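Alginate biosynthesis protein AlgX (Pseudomonas aeruginosa, PDB 4KNC) takes part in the O-acetylation of the exopolysaccharide alginate and protects the polymer from degradation as it crosses the periplasm. Local coordinates at residues 319-328 with 350-358. Numbering follows the deposited sequence.
Sequences NGCSGRKTVL and IRSGSYVAD
C321 and D358 bring the two backbones to 5.9 Å between CA atoms, and V327 and I350 form a second, wider approach of 8.5 Å; two overlapping turns, type II' from N319 to S322 and type II from C321 to R324, carry the chain past the first, after which it continues to V327. The two ends of the contact work differently. At the first, a carboxylate receives a turn amide: CG of D358, anti to the backbone N (chi1 -163°), carries OD2 to within 3.0 Å of C321 N, and OD2 accepts the nearly straight bond (161°) with its anti lone pair, the one away from OD1. D358 CB also lies 3.6 Å from C321 SG. R324 folds back within its own segment, NH2 reaching G320 O at 2.8 Å. The second end is largely apolar. V327 spreads its two methyls, CG1 lying 3.7 Å from Y355 OH and CG2 3.7 Å from I350 CD1, while I350 CG2 sits over the centre of the Y355 ring. Thus the chain leaving helix 307-316 meets strand 355-361 at D358, while V327 and L328 of the carbohydrate-binding module meet the I350 loop and Y355, reaching strand 412-418 of its other antiparallel sheet through F412. Strand 428-435 runs between 326-333 and 355-361, tied to C321 through the C434 disulfide, and R396 of strand 396-400 forms a salt bridge with D358 OD2.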
ATOM      1  N   ASN A 319       0.276  -8.185 -16.675  1.00 56.08           N
ATOM      2  CA  ASN A 319      -0.651  -9.300 -16.495  1.00 60.46           C
ATOM      3  C   ASN A 319      -0.012 -10.697 -16.441  1.00 67.53           C
ATOM      4  O   ASN A 319      -0.619 -11.676 -16.874  1.00 69.48           O
ATOM      5  CB  ASN A 319      -1.752  -9.259 -17.566  1.00 53.88           C
ATOM      6  CG  ASN A 319      -3.082  -9.775 -17.046  1.00 62.57           C
ATOM      7  OD1 ASN A 319      -3.167 -10.285 -15.917  1.00 55.68           O
ATOM      8  ND2 ASN A 319      -4.126  -9.658 -17.861  1.00 62.31           N
ATOM      9  N   GLY A 320       1.201 -10.782 -15.902  1.00 63.93           N
ATOM     10  CA  GLY A 320       1.891 -12.055 -15.760  1.00 66.14           C
ATOM     11  C   GLY A 320       2.010 -12.855 -17.045  1.00 68.00           C
ATOM     12  O   GLY A 320       2.696 -12.451 -17.991  1.00 62.16           O
ATOM     13  N   CYS A 321       1.329 -13.998 -17.082  1.00 72.60           N
ATOM     14  CA  CYS A 321       1.364 -14.865 -18.261  1.00 78.69           C
ATOM     15  C   CYS A 321       0.091 -14.773 -19.092  1.00 75.74           C
ATOM     16  O   CYS A 321      -0.024 -15.425 -20.129  1.00 71.65           O
ATOM     17  CB  CYS A 321       1.597 -16.321 -17.852  1.00 75.63           C
ATOM     18  SG  CYS A 321       3.204 -16.632 -17.105  1.00 78.86           S
ATOM     19  N   SER A 322      -0.862 -13.975 -18.622  1.00 76.62           N
ATOM     20  CA  SER A 322      -2.162 -13.858 -19.270  1.00 76.22           C
ATOM     21  C   SER A 322      -2.017 -13.339 -20.698  1.00 77.16           C
ATOM     22  O   SER A 322      -1.250 -12.407 -20.957  1.00 78.58           O
ATOM     23  CB  SER A 322      -3.090 -12.955 -18.451  1.00 74.46           C
ATOM     24  OG  SER A 322      -4.415 -12.993 -18.947  1.00 73.59           O
ATOM     25  N   GLY A 323      -2.733 -13.972 -21.623  1.00 76.87           N
ATOM     26  CA  GLY A 323      -2.678 -13.613 -23.028  1.00 79.92           C
ATOM     27  C   GLY A 323      -1.432 -14.103 -23.747  1.00 83.18           C
ATOM     28  O   GLY A 323      -1.339 -14.030 -24.976  1.00 79.78           O
ATOM     29  N   ARG A 324      -0.469 -14.609 -22.983  1.00 82.71           N
ATOM     30  CA  ARG A 324       0.822 -14.980 -23.546  1.00 83.61           C
ATOM     31  C   ARG A 324       1.153 -16.456 -23.331  1.00 81.34           C
ATOM     32  O   ARG A 324       0.814 -17.038 -22.300  1.00 86.87           O
ATOM     33  CB  ARG A 324       1.916 -14.053 -23.004  1.00 84.92           C
ATOM     34  CG  ARG A 324       1.578 -12.583 -23.232  1.00 85.08           C
ATOM     35  CD  ARG A 324       2.647 -11.662 -22.713  1.00 84.17           C
ATOM     36  NE  ARG A 324       3.101 -12.085 -21.400  1.00 87.22           N
ATOM     37  CZ  ARG A 324       4.370 -12.317 -21.095  1.00 89.20           C
ATOM     38  NH1 ARG A 324       5.316 -12.151 -22.013  1.00 86.25           N
ATOM     39  NH2 ARG A 324       4.692 -12.704 -19.866  1.00 89.83           N
ATOM     40  N   LYS A 325       1.818 -17.052 -24.316  1.00 80.27           N
ATOM     41  CA  LYS A 325       2.030 -18.494 -24.347  1.00 85.66           C
ATOM     42  C   LYS A 325       3.015 -18.993 -23.290  1.00 80.50           C
ATOM     43  O   LYS A 325       4.109 -18.450 -23.124  1.00 69.15           O
ATOM     44  CB  LYS A 325       2.473 -18.943 -25.743  1.00 97.32           C
ATOM     45  N   THR A 326       2.604 -20.042 -22.583  1.00 84.70           N
ATOM     46  CA  THR A 326       3.412 -20.645 -21.533  1.00 86.87           C
ATOM     47  C   THR A 326       4.335 -21.723 -22.106  1.00 90.16           C
ATOM     48  O   THR A 326       3.998 -22.378 -23.093  1.00 96.01           O
ATOM     49  CB  THR A 326       2.519 -21.278 -20.436  1.00 91.26           C
ATOM     50  OG1 THR A 326       1.908 -22.477 -20.936  1.00 93.39           O
ATOM     51  CG2 THR A 326       1.432 -20.299 -19.982  1.00 87.34           C
ATOM     52  N   VAL A 327       5.501 -21.897 -21.492  1.00 83.41           N
ATOM     53  CA  VAL A 327       6.372 -23.013 -21.833  1.00 78.68           C
ATOM     54  C   VAL A 327       5.957 -24.231 -21.012  1.00 74.84           C
ATOM     55  O   VAL A 327       6.137 -25.369 -21.438  1.00 75.84           O
ATOM     56  CB  VAL A 327       7.864 -22.692 -21.592  1.00 75.02           C
ATOM     57  CG1 VAL A 327       8.323 -21.559 -22.505  1.00 71.47           C
ATOM     58  CG2 VAL A 327       8.112 -22.361 -20.129  1.00 76.02           C
ATOM     59  N   LEU A 328       5.379 -23.982 -19.839  1.00 62.97           N
ATOM     60  CA  LEU A 328       4.874 -25.058 -19.003  1.00 70.28           C
ATOM     61  C   LEU A 328       3.590 -24.619 -18.330  1.00 78.22           C
ATOM     62  O   LEU A 328       3.433 -23.439 -17.991  1.00 79.60           O
ATOM     63  CB  LEU A 328       5.901 -25.458 -17.939  1.00 69.64           C
ATOM     64  CG  LEU A 328       7.197 -26.141 -18.395  1.00 69.62           C
ATOM     65  CD1 LEU A 328       8.106 -26.393 -17.196  1.00 71.76           C
ATOM     66  CD2 LEU A 328       6.928 -27.447 -19.155  1.00 67.26           C
ATOM     67  N   ILE A 350      15.027 -22.576 -19.976  1.00 70.38           N
ATOM     68  CA  ILE A 350      14.295 -21.609 -19.178  1.00 71.79           C
ATOM     69  C   ILE A 350      15.251 -20.893 -18.225  1.00 74.38           C
ATOM     70  O   ILE A 350      15.482 -21.354 -17.109  1.00 72.41           O
ATOM     71  CB  ILE A 350      13.181 -22.286 -18.353  1.00 72.69           C
ATOM     72  CG1 ILE A 350      12.265 -23.133 -19.247  1.00 78.12           C
ATOM     73  CG2 ILE A 350      12.368 -21.249 -17.576  1.00 69.17           C
ATOM     74  CD1 ILE A 350      11.123 -23.826 -18.470  1.00 78.04           C
ATOM     75  N   ARG A 351      15.815 -19.774 -18.672  1.00 74.75           N
ATOM     76  CA  ARG A 351      16.697 -18.968 -17.830  1.00 75.44           C
ATOM     77  C   ARG A 351      15.895 -18.220 -16.754  1.00 73.62           C
ATOM     78  O   ARG A 351      14.925 -17.525 -17.064  1.00 74.91           O
ATOM     79  CB  ARG A 351      17.488 -17.974 -18.688  1.00 73.30           C
ATOM     80  CG  ARG A 351      18.750 -17.441 -18.024  1.00 73.21           C
ATOM     81  CD  ARG A 351      19.423 -16.375 -18.881  1.00 71.55           C
ATOM     82  NE  ARG A 351      18.668 -15.127 -18.874  1.00 76.55           N
ATOM     83  CZ  ARG A 351      18.870 -14.136 -18.010  1.00 78.41           C
ATOM     84  NH1 ARG A 351      19.821 -14.240 -17.091  1.00 80.07           N
ATOM     85  NH2 ARG A 351      18.126 -13.039 -18.068  1.00 71.87           N
ATOM     86  N   SER A 352      16.316 -18.356 -15.497  1.00 60.23           N
ATOM     87  CA  SER A 352      15.602 -17.777 -14.365  1.00 63.97           C
ATOM     88  C   SER A 352      15.358 -16.265 -14.476  1.00 75.02           C
ATOM     89  O   SER A 352      14.211 -15.819 -14.563  1.00 71.17           O
ATOM     90  CB  SER A 352      16.324 -18.085 -13.052  1.00 56.76           C
ATOM     91  OG  SER A 352      15.568 -17.623 -11.935  1.00 55.75           O
ATOM     92  N   GLY A 353      16.434 -15.485 -14.484  1.00 79.27           N
ATOM     93  CA  GLY A 353      16.333 -14.036 -14.449  1.00 79.84           C
ATOM     94  C   GLY A 353      15.664 -13.392 -15.646  1.00 81.05           C
ATOM     95  O   GLY A 353      15.731 -12.176 -15.829  1.00 87.11           O
ATOM     96  N   SER A 354      15.022 -14.210 -16.467  1.00 73.96           N
ATOM     97  CA  SER A 354      14.215 -13.701 -17.555  1.00 69.88           C
ATOM     98  C   SER A 354      12.974 -14.558 -17.736  1.00 68.32           C
ATOM     99  O   SER A 354      12.521 -14.736 -18.858  1.00 68.65           O
ATOM    100  CB  SER A 354      15.025 -13.655 -18.855  1.00 73.42           C
ATOM    101  OG  SER A 354      15.219 -14.947 -19.403  1.00 68.64           O
ATOM    102  N   TYR A 355      12.430 -15.093 -16.637  1.00 63.95           N
ATOM    103  CA  TYR A 355      11.180 -15.866 -16.676  1.00 56.50           C
ATOM    104  C   TYR A 355      10.197 -15.525 -15.549  1.00 52.62           C
ATOM    105  O   TYR A 355      10.593 -14.978 -14.518  1.00 49.42           O
ATOM    106  CB  TYR A 355      11.450 -17.378 -16.756  1.00 62.61           C
ATOM    107  CG  TYR A 355      11.417 -17.929 -18.179  1.00 66.10           C
ATOM    108  CD1 TYR A 355      12.524 -17.830 -19.017  1.00 61.86           C
ATOM    109  CD2 TYR A 355      10.269 -18.536 -18.682  1.00 63.20           C
ATOM    110  CE1 TYR A 355      12.490 -18.329 -20.316  1.00 67.18           C
ATOM    111  CE2 TYR A 355      10.226 -19.032 -19.976  1.00 64.18           C
ATOM    112  CZ  TYR A 355      11.336 -18.931 -20.787  1.00 65.53           C
ATOM    113  OH  TYR A 355      11.281 -19.431 -22.068  1.00 65.61           O
ATOM    114  N   VAL A 356       8.919 -15.857 -15.757  1.00 50.81           N
ATOM    115  CA  VAL A 356       7.854 -15.447 -14.838  1.00 48.80           C
ATOM    116  C   VAL A 356       6.841 -16.569 -14.519  1.00 54.49           C
ATOM    117  O   VAL A 356       6.511 -17.394 -15.377  1.00 54.59           O
ATOM    118  CB  VAL A 356       7.144 -14.166 -15.372  1.00 64.85           C
ATOM    119  CG1 VAL A 356       5.768 -13.963 -14.745  1.00 65.19           C
ATOM    120  CG2 VAL A 356       8.027 -12.943 -15.145  1.00 59.51           C
ATOM    121  N   ALA A 357       6.371 -16.602 -13.273  1.00 50.68           N
ATOM    122  CA  ALA A 357       5.386 -17.584 -12.818  1.00 55.72           C
ATOM    123  C   ALA A 357       4.005 -16.967 -12.568  1.00 56.59           C
ATOM    124  O   ALA A 357       3.891 -15.852 -12.040  1.00 60.49           O
ATOM    125  CB  ALA A 357       5.880 -18.273 -11.553  1.00 59.66           C
ATOM    126  N   ASP A 358       2.969 -17.720 -12.935  1.00 52.88           N
ATOM    127  CA  ASP A 358       1.577 -17.297 -12.836  1.00 50.98           C
ATOM    128  C   ASP A 358       0.767 -18.446 -12.246  1.00 48.94           C
ATOM    129  O   ASP A 358       0.730 -19.535 -12.813  1.00 58.59           O
ATOM    130  CB  ASP A 358       1.038 -16.950 -14.232  1.00 57.01           C
ATOM    131  CG  ASP A 358      -0.235 -16.115 -14.183  1.00 54.46           C
ATOM    132  OD1 ASP A 358      -1.027 -16.273 -13.227  1.00 51.95           O
ATOM    133  OD2 ASP A 358      -0.441 -15.295 -15.104  1.00 52.62           O
TER